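Side-chain contacts in cysteine protease-like VirA (Shigella flexneri, PDB 3EB8), which is a secreted virulence effector required for entry into epithelial cells and for spread within and between them, though it is apparently not a protease despite its name: residues 199-204 with 214-219; 154-159 with 165-170. One frame throughout, in Å; residues are numbered along the deposited sequence.

Interaction 1. Residues 199-204 with 214-219; sequences KIINSN and TEKLLF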
ATOM      1  N   LYS A 199      19.685  20.695  -7.494  1.00 65.24           N
ATOM      2  CA  LYS A 199      20.770  19.946  -8.119  1.00 65.20           C
ATOM      3  C   LYS A 199      20.321  18.542  -8.536  1.00 72.98           C
ATOM      4  O   LYS A 199      20.334  18.192  -9.718  1.00 78.63           O
ATOM      5  CB  LYS A 199      21.961  19.869  -7.158  1.00 70.28           C
ATOM      6  CG  LYS A 199      22.879  18.670  -7.358  1.00 64.42           C
ATOM      7  CD  LYS A 199      23.935  18.933  -8.416  1.00 92.10           C
ATOM      8  CE  LYS A 199      24.826  17.720  -8.573  1.00 84.46           C
ATOM      9  NZ  LYS A 199      24.010  16.474  -8.661  1.00 72.94           N
ATOM     10  N   ILE A 200      19.922  17.745  -7.552  1.00 79.66           N
ATOM     11  CA  ILE A 200      19.391  16.403  -7.781  1.00 58.66           C
ATOM     12  C   ILE A 200      18.273  16.364  -8.825  1.00 69.46           C
ATOM     13  O   ILE A 200      18.325  15.593  -9.789  1.00 67.40           O
ATOM     14  CB  ILE A 200      18.777  15.863  -6.491  1.00 59.14           C
ATOM     15  CG1 ILE A 200      19.764  15.981  -5.339  1.00 71.01           C
ATOM     16  CG2 ILE A 200      18.361  14.440  -6.675  1.00 76.32           C
ATOM     17  CD1 ILE A 200      19.160  15.551  -4.018  1.00 93.97           C
ATOM     18  N   ILE A 201      17.250  17.187  -8.600  1.00 60.74           N
ATOM     19  CA  ILE A 201      16.068  17.212  -9.444  1.00 60.80           C
ATOM     20  C   ILE A 201      16.476  17.387 -10.892  1.00 75.97           C
ATOM     21  O   ILE A 201      16.053  16.619 -11.760  1.00 60.08           O
ATOM     22  CB  ILE A 201      15.074  18.311  -8.986  1.00 61.37           C
ATOM     23  CG1 ILE A 201      14.187  17.748  -7.876  1.00 55.64           C
ATOM     24  CG2 ILE A 201      14.205  18.805 -10.142  1.00 59.10           C
ATOM     25  CD1 ILE A 201      13.616  18.794  -6.958  1.00 92.24           C
ATOM     26  N   ASN A 202      17.330  18.378 -11.140  1.00 70.93           N
ATOM     27  CA  ASN A 202      17.816  18.635 -12.490  1.00 75.01           C
ATOM     28  C   ASN A 202      18.719  17.534 -13.042  1.00 76.35           C
ATOM     29  O   ASN A 202      18.700  17.270 -14.244  1.00 66.06           O
ATOM     30  CB  ASN A 202      18.468  20.013 -12.590  1.00 66.60           C
ATOM     31  CG  ASN A 202      17.464  21.098 -12.933  1.00 80.58           C
ATOM     32  OD1 ASN A 202      16.694  20.962 -13.888  1.00 78.22           O
ATOM     33  ND2 ASN A 202      17.457  22.173 -12.156  1.00 78.95           N
ATOM     34  N   SER A 203      19.479  16.878 -12.166  1.00 68.08           N
ATOM     35  CA  SER A 203      20.275  15.717 -12.574  1.00 72.86           C
ATOM     36  C   SER A 203      19.385  14.586 -13.090  1.00 74.68           C
ATOM     37  O   SER A 203      19.774  13.847 -13.985  1.00 80.40           O
ATOM     38  CB  SER A 203      21.130  15.191 -11.408  1.00 75.52           C
ATOM     39  OG  SER A 203      22.320  15.945 -11.228  1.00 82.35           O
ATOM     40  N   ASN A 204      18.193  14.456 -12.514  1.00 66.77           N
ATOM     41  CA  ASN A 204      17.321  13.308 -12.795  1.00 80.00           C
ATOM     42  C   ASN A 204      16.170  13.597 -13.736  1.00 70.30           C
ATOM     43  O   ASN A 204      15.387  12.702 -14.045  1.00 69.88           O
ATOM     44  CB  ASN A 204      16.758  12.708 -11.498  1.00 73.04           C
ATOM     45  CG  ASN A 204      17.764  11.842 -10.780  1.00 66.29           C
ATOM     46  OD1 ASN A 204      18.065  10.730 -11.220  1.00 63.89           O
ATOM     47  ND2 ASN A 204      18.309  12.355  -9.678  1.00 57.13           N
ATOM     48  N   THR A 214       6.850  20.705 -15.238  1.00 67.11           N
ATOM     49  CA  THR A 214       5.910  20.698 -14.125  1.00 65.39           C
ATOM     50  C   THR A 214       6.356  19.733 -13.017  1.00 62.29           C
ATOM     51  O   THR A 214       6.336  20.079 -11.837  1.00 62.95           O
ATOM     52  CB  THR A 214       4.444  20.405 -14.565  1.00 66.07           C
ATOM     53  OG1 THR A 214       4.256  19.000 -14.745  1.00 90.96           O
ATOM     54  CG2 THR A 214       4.122  21.108 -15.850  1.00 69.41           C
ATOM     55  N   GLU A 215       6.774  18.531 -13.385  1.00 61.37           N
ATOM     56  CA  GLU A 215       7.292  17.607 -12.384  1.00 58.87           C
ATOM     57  C   GLU A 215       8.500  18.189 -11.628  1.00 58.95           C
ATOM     58  O   GLU A 215       8.620  18.013 -10.411  1.00 56.71           O
ATOM     59  CB  GLU A 215       7.672  16.262 -13.010  1.00 58.51           C
ATOM     60  CG  GLU A 215       6.534  15.492 -13.640  1.00 58.87           C
ATOM     61  CD  GLU A 215       6.983  14.129 -14.176  1.00 66.10           C
ATOM     62  OE1 GLU A 215       7.511  13.317 -13.392  1.00 66.81           O
ATOM     63  OE2 GLU A 215       6.818  13.868 -15.384  1.00 88.88           O
ATOM     64  N   LYS A 216       9.405  18.848 -12.342  1.00 60.26           N
ATOM     65  CA  LYS A 216      10.609  19.358 -11.705  1.00 60.22           C
ATOM     66  C   LYS A 216      10.199  20.328 -10.610  1.00 59.89           C
ATOM     67  O   LYS A 216      10.761  20.325  -9.508  1.00 58.69           O
ATOM     68  CB  LYS A 216      11.505  20.073 -12.721  1.00 62.75           C
ATOM     69  CG  LYS A 216      12.127  19.169 -13.756  1.00 64.10           C
ATOM     70  CD  LYS A 216      13.357  19.820 -14.375  1.00 69.56           C
ATOM     71  CE  LYS A 216      13.152  21.310 -14.586  1.00 76.86           C
ATOM     72  NZ  LYS A 216      14.386  22.000 -15.068  1.00 81.64           N
ATOM     73  N   LEU A 217       9.204  21.148 -10.938  1.00 61.24           N
ATOM     74  CA  LEU A 217       8.715  22.204 -10.066  1.00 61.58           C
ATOM     75  C   LEU A 217       8.047  21.578  -8.863  1.00 59.15           C
ATOM     76  O   LEU A 217       8.303  21.957  -7.722  1.00 58.44           O
ATOM     77  CB  LEU A 217       7.684  23.035 -10.812  1.00 63.80           C
ATOM     78  CG  LEU A 217       7.785  24.534 -10.623  1.00 82.71           C
ATOM     79  CD1 LEU A 217       9.004  25.048 -11.401  1.00 80.93           C
ATOM     80  CD2 LEU A 217       6.497  25.169 -11.106  1.00 84.71           C
ATOM     81  N   LEU A 218       7.186  20.612  -9.146  1.00 58.14           N
ATOM     82  CA  LEU A 218       6.443  19.897  -8.132  1.00 56.09           C
ATOM     83  C   LEU A 218       7.395  19.280  -7.112  1.00 61.29           C
ATOM     84  O   LEU A 218       7.270  19.509  -5.904  1.00 55.68           O
ATOM     85  CB  LEU A 218       5.599  18.813  -8.798  1.00 55.65           C
ATOM     86  CG  LEU A 218       4.726  17.937  -7.905  1.00 57.51           C
ATOM     87  CD1 LEU A 218       3.886  18.832  -7.013  1.00 57.24           C
ATOM     88  CD2 LEU A 218       3.842  17.033  -8.763  1.00 58.61           C
ATOM     89  N   PHE A 219       8.357  18.501  -7.596  1.00 54.01           N
ATOM     90  CA  PHE A 219       9.265  17.817  -6.689  1.00 52.60           C
ATOM     91  C   PHE A 219      10.245  18.766  -6.025  1.00 53.21           C
ATOM     92  O   PHE A 219      10.802  18.443  -4.995  1.00 52.23           O
ATOM     93  CB  PHE A 219      10.002  16.660  -7.376  1.00 52.39           C
ATOM     94  CG  PHE A 219       9.083  15.593  -7.873  1.00 55.24           C
ATOM     95  CD1 PHE A 219       9.142  15.157  -9.181  1.00 52.92           C
ATOM     96  CD2 PHE A 219       8.106  15.067  -7.037  1.00 51.00           C
ATOM     97  CE1 PHE A 219       8.263  14.181  -9.646  1.00 58.32           C
ATOM     98  CE2 PHE A 219       7.229  14.087  -7.496  1.00 50.31           C
ATOM     99  CZ  PHE A 219       7.313  13.645  -8.805  1.00 51.41           C
TER
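Ile201 points at the helix of Lys216, whose own side chain leaves to the side and swings in at its end. The helices are nearly antiparallel: the axes of segments 199-204 and 214-219 approach to 10.0 Å, with N-to-C directions 155° apart. The two branches of Ile201 divide the work. CG2, held anti to the backbone N, lies 3.9 Å from Lys216 CB, at the base of the lysine. CD1 at the end of the other branch presses on the backbone of the next turn, 3.4 Å from Phe219 O, and also meets Phe219 CB at 4.2 Å. The Phe219 ring itself turns away, toward Ile163, Ile165 and Phe205. Lys216 bends at chi3 (-39°); its side chain and that of Asn202 cross at about a right angle. There Lys216 NZ donates to Asn202 OD1 over 2.8 Å, lying in the carbonyl plane and on a lone pair, with a C=O...N angle of 143°. The amide nitrogen of Asn202 makes a weak bond back to Asn198 O, which should help orient the oxygen toward the lysine. Buried Ile201 and the foot of Phe219 thus give a small apolar contact, with one charge-assisted bond at its partly exposed margin.

Interaction 2. Residues 154-159 with 165-170; sequences NSTKIY and IPLKLI
A β-hairpin running straight into a helix is the setting here: strand 157-160 turns back antiparallel as strand 163-164, and the chain then enters helix 167-176. Just after strand 163-164, Ile165 N donates to Ile158 O over 2.8 Å. Pro166 follows at the N-cap position, and its carbonyl accepts from Ile170 N in the first turn of the helix.

Two side chains of that turn fold back onto the strand. Leu167 sets off obliquely to it, but its isobutyl end swings in. CD1 comes within 3.5 Å of Thr156 O, while CD2 rests against both Thr156 CG2 and Ile158 CD1, at 4.0 Å from each. Leucine and threonine cross at about a right angle. Ile158 points at the helix with CG1 beside its backbone N, and the extended second torsion (chi2 152°) carries CD1 forward to meet Ile170 tip to tip, 3.8 Å from Ile170 CG1. Ile170 is folded at its own chi2 (-73°), so that both CG1 and CD1 bear on that one methyl group.

Thr156 has two faces. Its methyl belongs to this apolar cluster, whereas its buried hydroxyl is bonded to Asp147 OD2 and to the backbone N of His277, tying the strand's entry to helix 140-149 and to the neighbouring strand.

On its other edge, strand 157-160 runs parallel to strand 274-283, with backbone bonds from Lys157 and Tyr159 to His277, Ile279 and Ile281. Tyr159, pointing away from helix 167-176, makes a cation-pi contact with Lys280. Ile170 also packs on Ile148, which places helix 167-176 between the strand, helix 140-149 and, through Leu169, helix 194-204.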
ATOM      1  N   ASN A 154      14.531  -4.512  -7.129  1.00109.21           N
ATOM      2  CA  ASN A 154      13.292  -4.630  -6.359  1.00104.98           C
ATOM      3  C   ASN A 154      12.043  -4.493  -7.207  1.00 92.33           C
ATOM      4  O   ASN A 154      12.113  -4.261  -8.414  1.00 95.85           O
ATOM      5  CB  ASN A 154      13.235  -3.529  -5.291  1.00 93.14           C
ATOM      6  CG  ASN A 154      13.348  -4.071  -3.898  1.00 95.06           C
ATOM      7  OD1 ASN A 154      13.264  -5.282  -3.694  1.00 93.30           O
ATOM      8  ND2 ASN A 154      13.529  -3.181  -2.919  1.00 94.68           N
ATOM      9  N   SER A 155      10.892  -4.608  -6.557  1.00 72.50           N
ATOM     10  CA  SER A 155       9.657  -4.155  -7.174  1.00 77.40           C
ATOM     11  C   SER A 155       9.230  -2.816  -6.576  1.00 57.40           C
ATOM     12  O   SER A 155       8.134  -2.340  -6.843  1.00 94.72           O
ATOM     13  CB  SER A 155       8.553  -5.197  -7.026  1.00 61.23           C
ATOM     14  OG  SER A 155       8.815  -6.321  -7.849  1.00 88.50           O
ATOM     15  N   THR A 156      10.111  -2.214  -5.782  1.00 56.37           N
ATOM     16  CA  THR A 156       9.825  -0.922  -5.136  1.00 54.23           C
ATOM     17  C   THR A 156       9.429   0.163  -6.155  1.00 58.19           C
ATOM     18  O   THR A 156      10.142   0.403  -7.144  1.00 54.09           O
ATOM     19  CB  THR A 156      11.024  -0.420  -4.256  1.00 53.68           C
ATOM     20  OG1 THR A 156      11.273  -1.347  -3.188  1.00 54.53           O
ATOM     21  CG2 THR A 156      10.737   0.952  -3.662  1.00 51.76           C
ATOM     22  N   LYS A 157       8.281   0.792  -5.924  1.00 52.33           N
ATOM     23  CA  LYS A 157       7.868   1.948  -6.710  1.00 51.71           C
ATOM     24  C   LYS A 157       7.252   2.995  -5.823  1.00 50.14           C
ATOM     25  O   LYS A 157       6.504   2.680  -4.907  1.00 53.11           O
ATOM     26  CB  LYS A 157       6.873   1.556  -7.787  1.00 60.13           C
ATOM     27  CG  LYS A 157       7.498   0.783  -8.927  1.00 66.62           C
ATOM     28  CD  LYS A 157       6.451   0.354  -9.941  1.00 78.62           C
ATOM     29  CE  LYS A 157       7.098  -0.342 -11.125  1.00 91.27           C
ATOM     30  NZ  LYS A 157       6.101  -1.188 -11.836  1.00103.93           N
ATOM     31  N   ILE A 158       7.558   4.252  -6.099  1.00 49.51           N
ATOM     32  CA  ILE A 158       7.096   5.329  -5.256  1.00 48.28           C
ATOM     33  C   ILE A 158       6.427   6.379  -6.109  1.00 48.39           C
ATOM     34  O   ILE A 158       6.987   6.820  -7.112  1.00 49.08           O
ATOM     35  CB  ILE A 158       8.253   5.967  -4.491  1.00 47.68           C
ATOM     36  CG1 ILE A 158       8.994   4.906  -3.688  1.00 47.96           C
ATOM     37  CG2 ILE A 158       7.725   7.099  -3.580  1.00 46.64           C
ATOM     38  CD1 ILE A 158      10.435   5.231  -3.455  1.00 91.10           C
ATOM     39  N   TYR A 159       5.231   6.786  -5.699  1.00 47.96           N
ATOM     40  CA  TYR A 159       4.446   7.758  -6.450  1.00 48.39           C
ATOM     41  C   TYR A 159       4.020   8.942  -5.596  1.00 47.61           C
ATOM     42  O   TYR A 159       3.634   8.773  -4.448  1.00 46.85           O
ATOM     43  CB  TYR A 159       3.185   7.113  -7.009  1.00 49.26           C
ATOM     44  CG  TYR A 159       3.429   5.895  -7.824  1.00 50.33           C
ATOM     45  CD1 TYR A 159       3.424   4.638  -7.237  1.00 50.38           C
ATOM     46  CD2 TYR A 159       3.669   5.987  -9.192  1.00 63.70           C
ATOM     47  CE1 TYR A 159       3.655   3.494  -7.990  1.00 51.69           C
ATOM     48  CE2 TYR A 159       3.900   4.847  -9.960  1.00 59.11           C
ATOM     49  CZ  TYR A 159       3.885   3.601  -9.355  1.00 52.91           C
ATOM     50  OH  TYR A 159       4.119   2.465 -10.094  1.00 60.79           O
ATOM     51  N   ILE A 165       8.040   8.632  -9.002  1.00 50.59           N
ATOM     52  CA  ILE A 165       9.278   9.297  -8.673  1.00 50.44           C
ATOM     53  C   ILE A 165      10.430   8.343  -8.978  1.00 51.11           C
ATOM     54  O   ILE A 165      10.542   7.262  -8.395  1.00 50.79           O
ATOM     55  CB  ILE A 165       9.324   9.709  -7.195  1.00 54.96           C
ATOM     56  CG1 ILE A 165       8.141  10.614  -6.865  1.00 53.63           C
ATOM     57  CG2 ILE A 165      10.651  10.393  -6.870  1.00 53.37           C
ATOM     58  CD1 ILE A 165       8.177  11.201  -5.480  1.00 52.81           C
ATOM     59  N   PRO A 166      11.290   8.734  -9.911  1.00 52.31           N
ATOM     60  CA  PRO A 166      12.375   7.841 -10.310  1.00 53.28           C
ATOM     61  C   PRO A 166      13.204   7.437  -9.095  1.00 54.33           C
ATOM     62  O   PRO A 166      13.545   8.291  -8.277  1.00 59.19           O
ATOM     63  CB  PRO A 166      13.205   8.709 -11.259  1.00 57.14           C
ATOM     64  CG  PRO A 166      12.237   9.728 -11.776  1.00 55.85           C
ATOM     65  CD  PRO A 166      11.269   9.992 -10.675  1.00 53.15           C
ATOM     66  N   LEU A 167      13.527   6.150  -8.995  1.00 53.05           N
ATOM     67  CA  LEU A 167      14.265   5.604  -7.860  1.00 57.59           C
ATOM     68  C   LEU A 167      15.639   6.230  -7.664  1.00 55.58           C
ATOM     69  O   LEU A 167      16.085   6.423  -6.531  1.00 56.53           O
ATOM     70  CB  LEU A 167      14.379   4.079  -7.976  1.00 53.78           C
ATOM     71  CG  LEU A 167      13.132   3.314  -7.516  1.00 55.92           C
ATOM     72  CD1 LEU A 167      13.148   1.864  -8.008  1.00 55.03           C
ATOM     73  CD2 LEU A 167      12.975   3.369  -5.997  1.00 51.99           C
ATOM     74  N   LYS A 168      16.316   6.538  -8.761  1.00 54.63           N
ATOM     75  CA  LYS A 168      17.627   7.168  -8.676  1.00 56.61           C
ATOM     76  C   LYS A 168      17.508   8.531  -7.973  1.00 54.53           C
ATOM     77  O   LYS A 168      18.405   8.949  -7.232  1.00 57.24           O
ATOM     78  CB  LYS A 168      18.243   7.305 -10.076  1.00 57.27           C
ATOM     79  CG  LYS A 168      19.531   8.118 -10.142  1.00 85.56           C
ATOM     80  CD  LYS A 168      20.689   7.403  -9.451  1.00101.38           C
ATOM     81  CE  LYS A 168      22.028   8.056  -9.789  1.00106.46           C
ATOM     82  NZ  LYS A 168      21.962   9.545  -9.695  1.00104.39           N
ATOM     83  N   LEU A 169      16.396   9.213  -8.214  1.00 53.70           N
ATOM     84  CA  LEU A 169      16.128  10.504  -7.601  1.00 53.01           C
ATOM     85  C   LEU A 169      15.849  10.337  -6.120  1.00 63.61           C
ATOM     86  O   LEU A 169      16.235  11.183  -5.314  1.00 51.55           O
ATOM     87  CB  LEU A 169      14.930  11.173  -8.265  1.00 52.78           C
ATOM     88  CG  LEU A 169      14.417  12.438  -7.590  1.00 52.18           C
ATOM     89  CD1 LEU A 169      15.554  13.435  -7.386  1.00 53.16           C
ATOM     90  CD2 LEU A 169      13.302  13.050  -8.423  1.00 52.49           C
ATOM     91  N   ILE A 170      15.172   9.249  -5.759  1.00 53.53           N
ATOM     92  CA  ILE A 170      14.986   8.951  -4.351  1.00 50.00           C
ATOM     93  C   ILE A 170      16.342   8.686  -3.692  1.00 56.20           C
ATOM     94  O   ILE A 170      16.623   9.203  -2.605  1.00 60.32           O
ATOM     95  CB  ILE A 170      14.065   7.753  -4.114  1.00 53.94           C
ATOM     96  CG1 ILE A 170      12.684   7.975  -4.763  1.00 50.00           C
ATOM     97  CG2 ILE A 170      13.980   7.452  -2.616  1.00 48.81           C
ATOM     98  CD1 ILE A 170      11.813   8.972  -4.063  1.00 47.86           C
TER

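In the fold
Interaction 2 comes first along the chain and closes before interaction 1 begins, and their centres lie about 14 Å apart on the same side of the chain's centre. They meet directly at two seams. Successive helices 167-176 and 194-204 pack through Leu169 and Ile200, with Asn204 beside Lys168 and bonded to Asp172. Farther along, the ring of Phe219 rests on Ile165, Phe219 CE2 lying 3.6 Å from Ile165 CG1. Helix pair 194-204 and 210-221, which lies in the region assigned to tubulin binding, is therefore seated on the hairpin and helix at one margin of the mixed sheet. Interaction 2 fixes helix 167-176 to the sheet, and the two seams carry the outer, partly buried helix pair on it.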